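Local coordinates for PA0821 (Pseudomonas aeruginosa, PDB 7DRG), which probably serves as a type VI secretion immunity protein (antitoxin) that protects its producer from a putative VRR-NUC nuclease effector, at residues 59-64 against 170-175; 146-151 against 164-169; 293-298 against 331-336; 284-289 against 339-344. One frame throughout, in Å; residues are numbered along the deposited sequence.

Contact 1 (59-64 against 170-175); sequences CQCFDE and ARRLEP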
loop_
_atom_site.group_PDB
_atom_site.type_symbol
_atom_site.label_atom_id
_atom_site.label_comp_id
_atom_site.label_asym_id
_atom_site.label_seq_id
_atom_site.Cartn_x
_atom_site.Cartn_y
_atom_site.Cartn_z
ATOM N N CYS B 59 33.411 -8.992 17.396
ATOM C CA CYS B 59 33.065 -9.595 18.673
ATOM C C CYS B 59 32.879 -8.544 19.750
ATOM O O CYS B 59 32.037 -8.724 20.638
ATOM C CB CYS B 59 34.134 -10.596 19.089
ATOM S SG CYS B 59 34.074 -12.085 18.076
ATOM N N GLN B 60 33.661 -7.455 19.703
ATOM C CA GLN B 60 33.446 -6.362 20.643
ATOM C C GLN B 60 32.123 -5.660 20.364
ATOM O O GLN B 60 31.411 -5.280 21.302
ATOM C CB GLN B 60 34.623 -5.382 20.588
ATOM C CG GLN B 60 34.464 -4.126 21.448
ATOM C CD GLN B 60 34.441 -4.377 22.949
ATOM O OE1 GLN B 60 35.003 -5.350 23.451
ATOM N NE2 GLN B 60 33.795 -3.473 23.679
ATOM N N CYS B 61 31.758 -5.522 19.083
ATOM C CA CYS B 61 30.427 -5.016 18.749
ATOM C C CYS B 61 29.344 -5.884 19.373
ATOM O O CYS B 61 28.379 -5.371 19.960
ATOM C CB CYS B 61 30.230 -4.957 17.236
ATOM S SG CYS B 61 31.246 -3.771 16.344
ATOM N N PHE B 62 29.479 -7.209 19.250
ATOM C CA PHE B 62 28.456 -8.084 19.805
ATOM C C PHE B 62 28.409 -7.996 21.324
ATOM O O PHE B 62 27.321 -8.037 21.910
ATOM C CB PHE B 62 28.670 -9.529 19.351
ATOM C CG PHE B 62 27.560 -10.449 19.772
ATOM C CD1 PHE B 62 26.271 -10.244 19.304
ATOM C CD2 PHE B 62 27.791 -11.502 20.642
ATOM C CE1 PHE B 62 25.229 -11.067 19.689
ATOM C CE2 PHE B 62 26.744 -12.338 21.026
ATOM C CZ PHE B 62 25.467 -12.117 20.543
ATOM N N ASP B 63 29.569 -7.880 21.988
ATOM C CA ASP B 63 29.562 -7.714 23.442
ATOM C C ASP B 63 28.737 -6.496 23.848
ATOM O O ASP B 63 27.936 -6.556 24.786
ATOM C CB ASP B 63 30.988 -7.564 23.972
ATOM C CG ASP B 63 31.774 -8.864 23.977
ATOM O OD1 ASP B 63 31.166 -9.954 23.897
ATOM O OD2 ASP B 63 33.019 -8.779 24.093
ATOM N N GLU B 64 28.943 -5.377 23.149
ATOM C CA GLU B 64 28.191 -4.149 23.406
ATOM C C GLU B 64 26.697 -4.353 23.190
ATOM O O GLU B 64 25.867 -3.893 23.984
ATOM C CB GLU B 64 28.689 -3.048 22.482
ATOM C CG GLU B 64 29.727 -2.148 23.034
ATOM C CD GLU B 64 29.817 -0.881 22.215
ATOM O OE1 GLU B 64 30.464 -0.914 21.149
ATOM O OE2 GLU B 64 29.215 0.135 22.628
ATOM N N ALA B 170 30.735 1.861 13.955
ATOM C CA ALA B 170 31.388 2.538 12.841
ATOM C C ALA B 170 32.851 2.792 13.157
ATOM O O ALA B 170 33.727 2.614 12.300
ATOM C CB ALA B 170 30.675 3.855 12.541
ATOM N N ARG B 171 33.123 3.204 14.392
ATOM C CA ARG B 171 34.483 3.510 14.813
ATOM C C ARG B 171 35.396 2.292 14.691
ATOM O O ARG B 171 36.554 2.421 14.272
ATOM C CB ARG B 171 34.442 4.035 16.246
ATOM C CG ARG B 171 35.708 4.658 16.757
ATOM C CD ARG B 171 35.351 5.826 17.665
ATOM N NE ARG B 171 34.240 5.517 18.569
ATOM C CZ ARG B 171 33.440 6.437 19.098
ATOM N NH1 ARG B 171 33.620 7.720 18.802
ATOM N NH2 ARG B 171 32.454 6.081 19.915
ATOM N N ARG B 172 34.890 1.108 15.015
ATOM C CA ARG B 172 35.751 -0.099 14.964
ATOM C C ARG B 172 35.829 -0.725 13.573
ATOM O O ARG B 172 36.829 -1.334 13.308
ATOM C CB ARG B 172 35.207 -1.304 15.732
ATOM C CG ARG B 172 34.468 -1.032 17.012
ATOM C CD ARG B 172 34.493 -2.227 17.922
ATOM N NE ARG B 172 34.340 -1.722 19.257
ATOM C CZ ARG B 172 33.181 -1.514 19.834
ATOM N NH1 ARG B 172 32.073 -1.807 19.195
ATOM N NH2 ARG B 172 33.120 -1.022 21.046
ATOM N N LEU B 173 34.780 -0.615 12.761
ATOM C CA LEU B 173 34.760 -1.345 11.505
ATOM C C LEU B 173 35.184 -0.497 10.318
ATOM O O LEU B 173 35.419 -1.058 9.238
ATOM C CB LEU B 173 33.355 -1.913 11.248
ATOM C CG LEU B 173 32.854 -2.891 12.317
ATOM C CD1 LEU B 173 31.414 -3.303 12.036
ATOM C CD2 LEU B 173 33.754 -4.121 12.385
ATOM N N GLU B 174 35.290 0.824 10.494
ATOM C CA GLU B 174 35.596 1.784 9.435
ATOM C C GLU B 174 34.840 1.439 8.144
ATOM O O GLU B 174 35.454 1.129 7.122
ATOM C CB GLU B 174 37.099 1.874 9.188
ATOM C CG GLU B 174 37.862 2.235 10.468
ATOM C CD GLU B 174 39.161 2.979 10.210
ATOM O OE1 GLU B 174 40.007 2.454 9.456
ATOM O OE2 GLU B 174 39.331 4.090 10.771
ATOM N N PRO B 175 33.509 1.494 8.173
ATOM C CA PRO B 175 32.711 0.999 7.046
ATOM C C PRO B 175 32.835 1.886 5.820
ATOM O O PRO B 175 33.235 3.051 5.890
ATOM C CB PRO B 175 31.273 1.025 7.588
ATOM C CG PRO B 175 31.412 1.188 9.084
ATOM C CD PRO B 175 32.662 1.979 9.276
#
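Charge pairing between Arg-172 and Glu-64 dominates this contact of two helices. Their side chains reach toward each other tip to tip, and both terminal nitrogens of the arginine grip one oxygen: Glu-64 OE1 accepts from Arg-172 NH1 and NH2, each at 2.7 Å. That oxygen lies in the guanidinium plane, while the carboxylate stands almost perpendicular to it (88°). NH1 meets OE1 nearly in line with its C-O bond, whereas NH2 comes from above the carboxylate plane. Glu-64 OE2 sits close to Asp-168 OD2, a closeness that may favour a shared proton and that the arginine would help to offset.

A longer hydrogen bond adds a sulfur acceptor: Arg-172 NH1 points to Cys-61 SG at 3.6 Å, close to the guanidinium plane. The arginine chain, extended from CG to NE, carries the group across the gap between the helices.

Van der Waals packing completes the interface. Gln-60, its CG anti to the backbone N (chi1 175°), lays that methylene over one guanidinium face, offset toward the rim, with CG 3.3 Å from Arg-172 NE; the two side chains cross at about a right angle. On the buried side Cys-61 SG also touches Leu-173 CD1 at 4.3 Å, and Leu-173 packs further on Leu-58.

Helix 161-173 ends here, Glu-174 leaving helical geometry with a positive phi. The whole is plain helix-to-helix packing between helices 52-69 and 161-173, with the bidentate Arg-172 to Glu-64 salt bridge on its partly exposed side.

Contact 2 (146-151 against 164-169); sequences LEFSVP and QLFIDF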
loop_
_atom_site.group_PDB
_atom_site.type_symbol
_atom_site.label_atom_id
_atom_site.label_comp_id
_atom_site.label_asym_id
_atom_site.label_seq_id
_atom_site.Cartn_x
_atom_site.Cartn_y
_atom_site.Cartn_z
ATOM N N LEU B 146 27.260 -5.815 8.448
ATOM C CA LEU B 146 26.735 -5.992 9.796
ATOM C C LEU B 146 25.408 -5.260 9.879
ATOM O O LEU B 146 25.344 -4.066 9.574
ATOM C CB LEU B 146 27.691 -5.435 10.858
ATOM C CG LEU B 146 27.132 -5.369 12.281
ATOM C CD1 LEU B 146 26.770 -6.754 12.806
ATOM C CD2 LEU B 146 28.128 -4.711 13.226
ATOM N N GLU B 147 24.360 -5.963 10.300
ATOM C CA GLU B 147 23.061 -5.348 10.547
ATOM C C GLU B 147 22.636 -5.657 11.969
ATOM O O GLU B 147 22.834 -6.773 12.455
ATOM C CB GLU B 147 21.977 -5.859 9.592
ATOM C CG GLU B 147 22.142 -5.466 8.156
ATOM C CD GLU B 147 20.826 -5.550 7.408
ATOM O OE1 GLU B 147 20.314 -4.491 7.010
ATOM O OE2 GLU B 147 20.290 -6.674 7.240
ATOM N N PHE B 148 22.039 -4.677 12.635
ATOM C CA PHE B 148 21.606 -4.903 14.002
ATOM C C PHE B 148 20.417 -4.006 14.284
ATOM O O PHE B 148 20.216 -2.986 13.623
ATOM C CB PHE B 148 22.746 -4.654 15.002
ATOM C CG PHE B 148 23.120 -3.214 15.143
ATOM C CD1 PHE B 148 23.856 -2.580 14.163
ATOM C CD2 PHE B 148 22.711 -2.488 16.250
ATOM C CE1 PHE B 148 24.196 -1.233 14.294
ATOM C CE2 PHE B 148 23.041 -1.143 16.389
ATOM C CZ PHE B 148 23.787 -0.520 15.401
ATOM N N SER B 149 19.603 -4.404 15.256
ATOM C CA SER B 149 18.396 -3.635 15.492
ATOM C C SER B 149 17.946 -3.762 16.936
ATOM O O SER B 149 18.258 -4.733 17.627
ATOM C CB SER B 149 17.261 -4.085 14.562
ATOM O OG SER B 149 16.769 -5.360 14.949
ATOM N N VAL B 150 17.174 -2.765 17.362
ATOM C CA VAL B 150 16.489 -2.780 18.652
ATOM C C VAL B 150 15.021 -2.439 18.424
ATOM O O VAL B 150 14.655 -1.857 17.390
ATOM C CB VAL B 150 17.125 -1.780 19.647
ATOM C CG1 VAL B 150 18.624 -2.058 19.841
ATOM C CG2 VAL B 150 16.874 -0.333 19.187
ATOM N N PRO B 151 14.156 -2.766 19.387
ATOM C CA PRO B 151 12.736 -2.417 19.258
ATOM C C PRO B 151 12.510 -0.918 19.344
ATOM O O PRO B 151 13.289 -0.178 19.947
ATOM C CB PRO B 151 12.079 -3.130 20.448
ATOM C CG PRO B 151 13.070 -4.151 20.897
ATOM C CD PRO B 151 14.414 -3.621 20.557
ATOM N N GLN B 164 24.507 5.232 20.236
ATOM C CA GLN B 164 25.850 4.947 20.728
ATOM C C GLN B 164 26.428 3.690 20.083
ATOM O O GLN B 164 27.612 3.653 19.731
ATOM C CB GLN B 164 25.828 4.801 22.251
ATOM C CG GLN B 164 27.210 4.693 22.868
ATOM C CD GLN B 164 27.962 6.011 22.826
ATOM O OE1 GLN B 164 27.557 6.990 23.462
ATOM N NE2 GLN B 164 29.050 6.050 22.064
ATOM N N LEU B 165 25.608 2.651 19.920
ATOM C CA LEU B 165 26.081 1.438 19.254
ATOM C C LEU B 165 26.501 1.733 17.822
ATOM O O LEU B 165 27.555 1.276 17.366
ATOM C CB LEU B 165 25.000 0.352 19.269
ATOM C CG LEU B 165 24.559 -0.242 20.601
ATOM C CD1 LEU B 165 23.450 -1.263 20.354
ATOM C CD2 LEU B 165 25.735 -0.877 21.340
ATOM N N PHE B 166 25.671 2.481 17.084
ATOM C CA PHE B 166 25.969 2.736 15.678
ATOM C C PHE B 166 27.297 3.470 15.523
ATOM O O PHE B 166 28.116 3.115 14.665
ATOM C CB PHE B 166 24.820 3.520 15.030
ATOM C CG PHE B 166 24.878 3.546 13.532
ATOM C CD1 PHE B 166 24.371 2.489 12.795
ATOM C CD2 PHE B 166 25.434 4.622 12.859
ATOM C CE1 PHE B 166 24.430 2.509 11.412
ATOM C CE2 PHE B 166 25.491 4.644 11.481
ATOM C CZ PHE B 166 24.982 3.583 10.757
ATOM N N ILE B 167 27.539 4.476 16.364
ATOM C CA ILE B 167 28.806 5.198 16.308
ATOM C C ILE B 167 29.958 4.302 16.750
ATOM O O ILE B 167 31.021 4.284 16.121
ATOM C CB ILE B 167 28.726 6.477 17.158
ATOM C CG1 ILE B 167 27.534 7.344 16.737
ATOM C CG2 ILE B 167 30.037 7.245 17.069
ATOM C CD1 ILE B 167 27.470 7.634 15.264
ATOM N N ASP B 168 29.778 3.564 17.849
ATOM C CA ASP B 168 30.834 2.677 18.330
ATOM C C ASP B 168 31.200 1.641 17.279
ATOM O O ASP B 168 32.385 1.343 17.078
ATOM C CB ASP B 168 30.406 1.978 19.621
ATOM C CG ASP B 168 30.474 2.898 20.840
ATOM O OD1 ASP B 168 30.899 4.056 20.693
ATOM O OD2 ASP B 168 30.084 2.463 21.946
ATOM N N PHE B 169 30.196 1.084 16.594
ATOM C CA PHE B 169 30.477 0.064 15.586
ATOM C C PHE B 169 31.178 0.675 14.379
ATOM O O PHE B 169 32.102 0.075 13.815
ATOM C CB PHE B 169 29.183 -0.629 15.119
ATOM C CG PHE B 169 28.454 -1.417 16.184
ATOM C CD1 PHE B 169 28.926 -1.520 17.479
ATOM C CD2 PHE B 169 27.271 -2.077 15.854
ATOM C CE1 PHE B 169 28.238 -2.240 18.434
ATOM C CE2 PHE B 169 26.577 -2.802 16.805
ATOM C CZ PHE B 169 27.058 -2.894 18.090
#
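Phe-148 of the strand and Phe-169 of the helix form the tight centre of a helix-on-sheet layer, in which segment 164-169 runs nearly antiparallel to strand segment 146-151. The short segments approach to 10.6 Å between axes at 165°, a spacing usual for a helix lying on a sheet. Strand residues of alternating direction make the interface: Leu-146 and Phe-148 start out toward the helix, while Ser-149 faces away and bonds to Ala-124 and Asn-185.

Around Phe-148 the packing is close and largely apolar. Its CG lies between the backbone N and the carbonyl carbon (chi1 71°), and the ring reaches in among three helix residues. Leu-165 brings CB to 3.8 Å from Phe-148 CE2, and Phe-166 CD1 comes to 4.0 Å from Phe-148 CE1. Leu-146 CD2 also reaches Phe-169 CD2 at 3.8 Å, the two side chains at about a right angle.

Toward the end of the strand the fit is looser, since Val-150 stays 4.9 Å from the helix at its nearest side-chain approach. The partly exposed back of the helix is polar instead, with Gln-164 NE2 bonded to Asp-168 OD1.

The rings of Phe-148 and Phe-169 meet edge to face, their planes at 58° and centroids 4.7 Å apart; the Phe-169 edge presents CE2 over the centre of the Phe-148 ring, 3.6 Å above its plane.

Contact 3 (293-298 against 331-336); sequences LNHALK and LDVEDS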
loop_
_atom_site.group_PDB
_atom_site.type_symbol
_atom_site.label_atom_id
_atom_site.label_comp_id
_atom_site.label_asym_id
_atom_site.label_seq_id
_atom_site.Cartn_x
_atom_site.Cartn_y
_atom_site.Cartn_z
ATOM N N LEU B 293 18.590 16.099 3.768
ATOM C CA LEU B 293 19.833 15.350 3.641
ATOM C C LEU B 293 19.920 14.643 2.295
ATOM O O LEU B 293 20.988 14.614 1.673
ATOM C CB LEU B 293 19.963 14.346 4.783
ATOM C CG LEU B 293 21.264 13.543 4.750
ATOM C CD1 LEU B 293 22.486 14.453 4.850
ATOM C CD2 LEU B 293 21.271 12.545 5.871
ATOM N N ASN B 294 18.810 14.056 1.833
ATOM C CA ASN B 294 18.816 13.402 0.529
ATOM C C ASN B 294 19.160 14.389 -0.576
ATOM O O ASN B 294 19.865 14.041 -1.530
ATOM C CB ASN B 294 17.459 12.739 0.275
ATOM C CG ASN B 294 17.336 12.145 -1.121
ATOM O OD1 ASN B 294 17.746 11.009 -1.366
ATOM N ND2 ASN B 294 16.740 12.906 -2.037
ATOM N N HIS B 295 18.674 15.629 -0.462
ATOM C CA HIS B 295 19.006 16.647 -1.454
ATOM C C HIS B 295 20.508 16.918 -1.486
ATOM O O HIS B 295 21.102 17.045 -2.564
ATOM C CB HIS B 295 18.226 17.927 -1.157
ATOM C CG HIS B 295 18.306 18.949 -2.247
ATOM N ND1 HIS B 295 17.599 18.837 -3.424
ATOM C CD2 HIS B 295 19.012 20.101 -2.339
ATOM C CE1 HIS B 295 17.865 19.876 -4.195
ATOM N NE2 HIS B 295 18.719 20.660 -3.559
ATOM N N ALA B 296 21.139 16.987 -0.311
ATOM C CA ALA B 296 22.573 17.263 -0.244
ATOM C C ALA B 296 23.416 16.107 -0.774
ATOM O O ALA B 296 24.524 16.334 -1.276
ATOM C CB ALA B 296 22.982 17.576 1.197
ATOM N N LEU B 297 22.926 14.872 -0.671
ATOM C CA LEU B 297 23.727 13.697 -0.987
ATOM C C LEU B 297 23.313 12.975 -2.262
ATOM O O LEU B 297 23.973 12.004 -2.636
ATOM C CB LEU B 297 23.688 12.706 0.183
ATOM C CG LEU B 297 24.273 13.204 1.504
ATOM C CD1 LEU B 297 24.263 12.090 2.544
ATOM C CD2 LEU B 297 25.685 13.735 1.299
ATOM N N LYS B 298 22.254 13.406 -2.949
ATOM C CA LYS B 298 21.788 12.603 -4.075
ATOM C C LYS B 298 22.783 12.570 -5.227
ATOM O O LYS B 298 22.681 11.692 -6.093
ATOM C CB LYS B 298 20.426 13.096 -4.556
ATOM C CG LYS B 298 20.392 14.518 -5.060
ATOM C CD LYS B 298 18.947 14.904 -5.336
ATOM C CE LYS B 298 18.835 16.228 -6.061
ATOM N NZ LYS B 298 17.406 16.559 -6.300
ATOM N N LEU B 331 12.699 10.379 -1.976
ATOM C CA LEU B 331 12.817 11.599 -1.191
ATOM C C LEU B 331 13.155 12.833 -2.026
ATOM O O LEU B 331 13.221 13.939 -1.473
ATOM C CB LEU B 331 13.876 11.403 -0.099
ATOM C CG LEU B 331 13.619 10.294 0.929
ATOM C CD1 LEU B 331 14.882 9.994 1.750
ATOM C CD2 LEU B 331 12.491 10.701 1.848
ATOM N N ASP B 332 13.374 12.674 -3.332
ATOM C CA ASP B 332 13.809 13.785 -4.174
ATOM C C ASP B 332 12.751 14.880 -4.253
ATOM O O ASP B 332 11.550 14.604 -4.334
ATOM C CB ASP B 332 14.124 13.291 -5.587
ATOM C CG ASP B 332 15.420 12.514 -5.670
ATOM O OD1 ASP B 332 16.153 12.449 -4.660
ATOM O OD2 ASP B 332 15.710 11.975 -6.759
ATOM N N VAL B 333 13.213 16.133 -4.248
ATOM C CA VAL B 333 12.374 17.313 -4.426
ATOM C C VAL B 333 13.070 18.251 -5.407
ATOM O O VAL B 333 14.244 18.082 -5.736
ATOM C CB VAL B 333 12.085 18.040 -3.094
ATOM C CG1 VAL B 333 11.343 17.132 -2.121
ATOM C CG2 VAL B 333 13.374 18.550 -2.478
ATOM N N GLU B 334 12.326 19.253 -5.878
ATOM C CA GLU B 334 12.905 20.269 -6.752
ATOM C C GLU B 334 13.733 21.261 -5.944
ATOM O O GLU B 334 13.399 21.580 -4.799
ATOM C CB GLU B 334 11.812 21.023 -7.519
ATOM C CG GLU B 334 10.931 20.150 -8.402
ATOM C CD GLU B 334 11.725 19.330 -9.400
ATOM O OE1 GLU B 334 12.765 19.822 -9.891
ATOM O OE2 GLU B 334 11.311 18.185 -9.686
ATOM N N ASP B 335 14.819 21.749 -6.558
ATOM C CA ASP B 335 15.690 22.730 -5.910
ATOM C C ASP B 335 14.903 23.916 -5.369
ATOM O O ASP B 335 15.200 24.428 -4.283
ATOM C CB ASP B 335 16.754 23.230 -6.891
ATOM C CG ASP B 335 17.752 22.162 -7.274
ATOM O OD1 ASP B 335 17.458 20.967 -7.067
ATOM O OD2 ASP B 335 18.838 22.521 -7.779
ATOM N N SER B 336 13.898 24.370 -6.118
ATOM C CA SER B 336 13.149 25.561 -5.737
ATOM C C SER B 336 12.336 25.362 -4.466
ATOM O O SER B 336 11.954 26.350 -3.831
ATOM C CB SER B 336 12.230 25.983 -6.884
ATOM O OG SER B 336 11.377 24.921 -7.268
HETATM O O HOH W 1 15.339 9.462 -2.295
HETATM O O HOH W 2 15.508 15.450 -1.294
HETATM O O HOH W 3 16.097 16.428 -3.846
#
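Asn-294 and Asp-332 cross at about a right angle where the last turn of helix 288-297 meets the linker that leads into helix 338-348, a helix-to-loop contact threaded with water. The amide and carboxylate planes differ by 35°, and Asp-332 OD1 lies in the amide plane, so that Asn-294 ND2 donates to it in a short bond of 2.7 Å at 162°. Arg-301 bridges to the same carboxylate oxygen, which therefore has two donors. The amide is further held by waters: one donates to Asn-294 OD1 and accepts from Leu-331 N, while another accepts from ND2 and donates to Leu-331 O. Over one face of the amide, Leu-331 CB packs on Asn-294 CG at 3.7 Å.

His-295, with CG anti to the backbone N, turns an edge of its ring toward Asp-335. Ring and carboxylate stand nearly perpendicular (85°), with Asp-335 OD1 3.1 Å from His-295 CE1. Lys-298 passes obliquely by Asp-332, extended beyond CG; its charge lies near Asp-332 and Asp-335 but beyond salt-bridge range. A third water links His-295, Lys-298 and the backbone of Val-333, hydrogen-bonded to His-295 ND1 and accepting from both Val-333 N and, at 2.8 Å, Lys-298 NZ.

Contact 4 (284-289 against 339-344); sequences DSRPAP and PRWCDK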
loop_
_atom_site.group_PDB
_atom_site.type_symbol
_atom_site.label_atom_id
_atom_site.label_comp_id
_atom_site.label_asym_id
_atom_site.label_seq_id
_atom_site.Cartn_x
_atom_site.Cartn_y
_atom_site.Cartn_z
ATOM N N ASP B 284 2.628 16.156 3.377
ATOM C CA ASP B 284 3.636 15.437 2.609
ATOM C C ASP B 284 4.171 14.289 3.453
ATOM O O ASP B 284 4.561 14.496 4.605
ATOM C CB ASP B 284 4.771 16.381 2.195
ATOM C CG ASP B 284 5.574 15.849 1.030
ATOM O OD1 ASP B 284 6.117 14.728 1.135
ATOM O OD2 ASP B 284 5.654 16.549 0.000
ATOM N N SER B 285 4.188 13.085 2.878
ATOM C CA SER B 285 4.621 11.899 3.610
ATOM C C SER B 285 6.134 11.800 3.774
ATOM O O SER B 285 6.602 10.902 4.482
ATOM C CB SER B 285 4.119 10.645 2.904
ATOM O OG SER B 285 4.715 10.547 1.625
ATOM N N ARG B 286 6.906 12.672 3.135
ATOM C CA ARG B 286 8.368 12.613 3.214
ATOM C C ARG B 286 8.867 13.363 4.449
ATOM O O ARG B 286 8.509 14.534 4.639
ATOM C CB ARG B 286 8.991 13.209 1.959
ATOM C CG ARG B 286 8.574 12.490 0.681
ATOM C CD ARG B 286 8.882 13.299 -0.592
ATOM N NE ARG B 286 7.991 14.453 -0.744
ATOM C CZ ARG B 286 7.890 15.171 -1.864
ATOM N NH1 ARG B 286 8.621 14.847 -2.926
ATOM N NH2 ARG B 286 7.059 16.211 -1.933
ATOM N N PRO B 287 9.702 12.743 5.290
ATOM C CA PRO B 287 10.218 13.447 6.479
ATOM C C PRO B 287 11.123 14.609 6.088
ATOM O O PRO B 287 12.060 14.440 5.304
ATOM C CB PRO B 287 11.004 12.362 7.228
ATOM C CG PRO B 287 10.535 11.058 6.653
ATOM C CD PRO B 287 10.165 11.345 5.229
ATOM N N ALA B 288 10.848 15.787 6.655
ATOM C CA ALA B 288 11.636 16.968 6.312
ATOM C C ALA B 288 13.137 16.794 6.531
ATOM O O ALA B 288 13.911 17.201 5.644
ATOM C CB ALA B 288 11.118 18.192 7.088
ATOM N N PRO B 289 13.626 16.229 7.642
ATOM C CA PRO B 289 15.087 16.103 7.768
ATOM C C PRO B 289 15.680 15.181 6.713
ATOM O O PRO B 289 16.780 15.445 6.212
ATOM C CB PRO B 289 15.281 15.568 9.197
ATOM C CG PRO B 289 14.003 15.884 9.910
ATOM C CD PRO B 289 12.935 15.778 8.865
ATOM N N PRO B 339 13.884 25.918 0.270
ATOM C CA PRO B 339 13.566 26.863 1.358
ATOM C C PRO B 339 12.283 26.528 2.098
ATOM O O PRO B 339 12.228 26.686 3.323
ATOM C CB PRO B 339 13.480 28.211 0.628
ATOM C CG PRO B 339 14.441 28.057 -0.504
ATOM C CD PRO B 339 14.207 26.636 -0.977
ATOM N N ARG B 340 11.254 26.047 1.394
ATOM C CA ARG B 340 10.022 25.660 2.075
ATOM C C ARG B 340 10.265 24.481 3.013
ATOM O O ARG B 340 9.692 24.420 4.108
ATOM C CB ARG B 340 8.927 25.324 1.064
ATOM C CG ARG B 340 7.623 24.899 1.727
ATOM C CD ARG B 340 6.496 24.645 0.732
ATOM N NE ARG B 340 6.756 23.508 -0.148
ATOM C CZ ARG B 340 6.697 22.233 0.229
ATOM N NH1 ARG B 340 6.400 21.917 1.482
ATOM N NH2 ARG B 340 6.947 21.271 -0.649
ATOM N N TRP B 341 11.123 23.542 2.605
ATOM C CA TRP B 341 11.456 22.417 3.477
ATOM C C TRP B 341 12.292 22.870 4.671
ATOM O O TRP B 341 12.142 22.332 5.775
ATOM C CB TRP B 341 12.179 21.326 2.680
ATOM C CG TRP B 341 11.248 20.510 1.827
ATOM C CD1 TRP B 341 11.015 20.654 0.489
ATOM C CD2 TRP B 341 10.412 19.432 2.266
ATOM N NE1 TRP B 341 10.087 19.727 0.066
ATOM C CE2 TRP B 341 9.705 18.964 1.139
ATOM C CE3 TRP B 341 10.196 18.814 3.502
ATOM C CZ2 TRP B 341 8.800 17.912 1.211
ATOM C CZ3 TRP B 341 9.299 17.766 3.573
ATOM C CH2 TRP B 341 8.609 17.324 2.432
ATOM N N CYS B 342 13.173 23.859 4.471
ATOM C CA CYS B 342 13.901 24.453 5.590
ATOM C C CYS B 342 12.949 25.091 6.593
ATOM O O CYS B 342 13.172 25.012 7.808
ATOM C CB CYS B 342 14.891 25.506 5.085
ATOM S SG CYS B 342 16.108 24.906 3.892
ATOM N N ASP B 343 11.905 25.764 6.100
ATOM C CA ASP B 343 10.935 26.384 6.998
ATOM C C ASP B 343 10.135 25.331 7.752
ATOM O O ASP B 343 9.849 25.494 8.945
ATOM C CB ASP B 343 9.988 27.298 6.218
ATOM C CG ASP B 343 10.651 28.587 5.750
ATOM O OD1 ASP B 343 11.604 29.056 6.404
ATOM O OD2 ASP B 343 10.192 29.141 4.726
ATOM N N LYS B 344 9.766 24.243 7.072
ATOM C CA LYS B 344 9.009 23.184 7.727
ATOM C C LYS B 344 9.835 22.527 8.828
ATOM O O LYS B 344 9.312 22.209 9.904
ATOM C CB LYS B 344 8.555 22.152 6.692
ATOM C CG LYS B 344 7.447 21.243 7.187
ATOM C CD LYS B 344 6.405 20.956 6.110
ATOM C CE LYS B 344 6.939 20.027 5.038
ATOM N NZ LYS B 344 5.884 19.085 4.567
HETATM O O HOH W 4 6.626 16.342 5.430
HETATM O O HOH W 5 5.439 19.309 -0.332
#
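In Trp-341, chi1 of -77° sets CG anti to the carbonyl carbon and chi2 of 99° turns the indole, whose six-membered ring meets Asp-284, Arg-286 and Ala-288; Asp-284 swings CG anti to its own backbone N, carrying the carboxylate to the ring. The flat groups stand steeply against each other, with the guanidinium of Arg-286 at 85° to the indole of Trp-341. At the indole edge Asp-284 OD2 lies 3.6 Å from Trp-341 CZ2, and the backbone oxygen Arg-286 O is 3.5 Å from Trp-341 CZ3. Ala-288 CB adds an apolar touch at 3.8 Å from Trp-341 CE3.

Asp-284 OD1 accepts from Arg-286 N through its anti lone pair, which makes an Asx turn, and from Arg-286 NE on the syn side at 2.7 Å. Two donors thus fix this oxygen and hold the carboxylate beside the arginine; the second bridge, Arg-286 NH2 to Asp-284 OD2, is modelled so short that its length is doubtful.

Water supplies the polar link across the contact. One molecule donates to Asp-284 O and Arg-286 O and accepts from Lys-344 NZ at 3.0 Å, an amine also bridged to Asp-281.

Helix 338-348 thereby packs on the loop leading into helix 288-297, whose N-cap is Pro-287. Trp-341 continues onto Val-291 and Leu-292 in that helix, and meets Val-333 of the linker preceding its own.

In the fold
From the N terminus, residues 59-64 on helix 52-69 open the first long loop, closed when contact 1 brings in residues 170-175. Contact 2 falls within that span, returning helix 161-173 to strand 144-151 after a short connection. The two share this helix and touch, their centres about 9 Å apart, so that helix 161-173 is joined both to helix 52-69 and to strand 144-151. Farther along, contact 4 opens at 284-289, contact 3 opens and closes inside it, and contact 4 closes at 339-344; both join helix 288-297 to the C-terminal region. No loops cross, and the two pairs lie apart, with centres about 26 to 34 Å from each other.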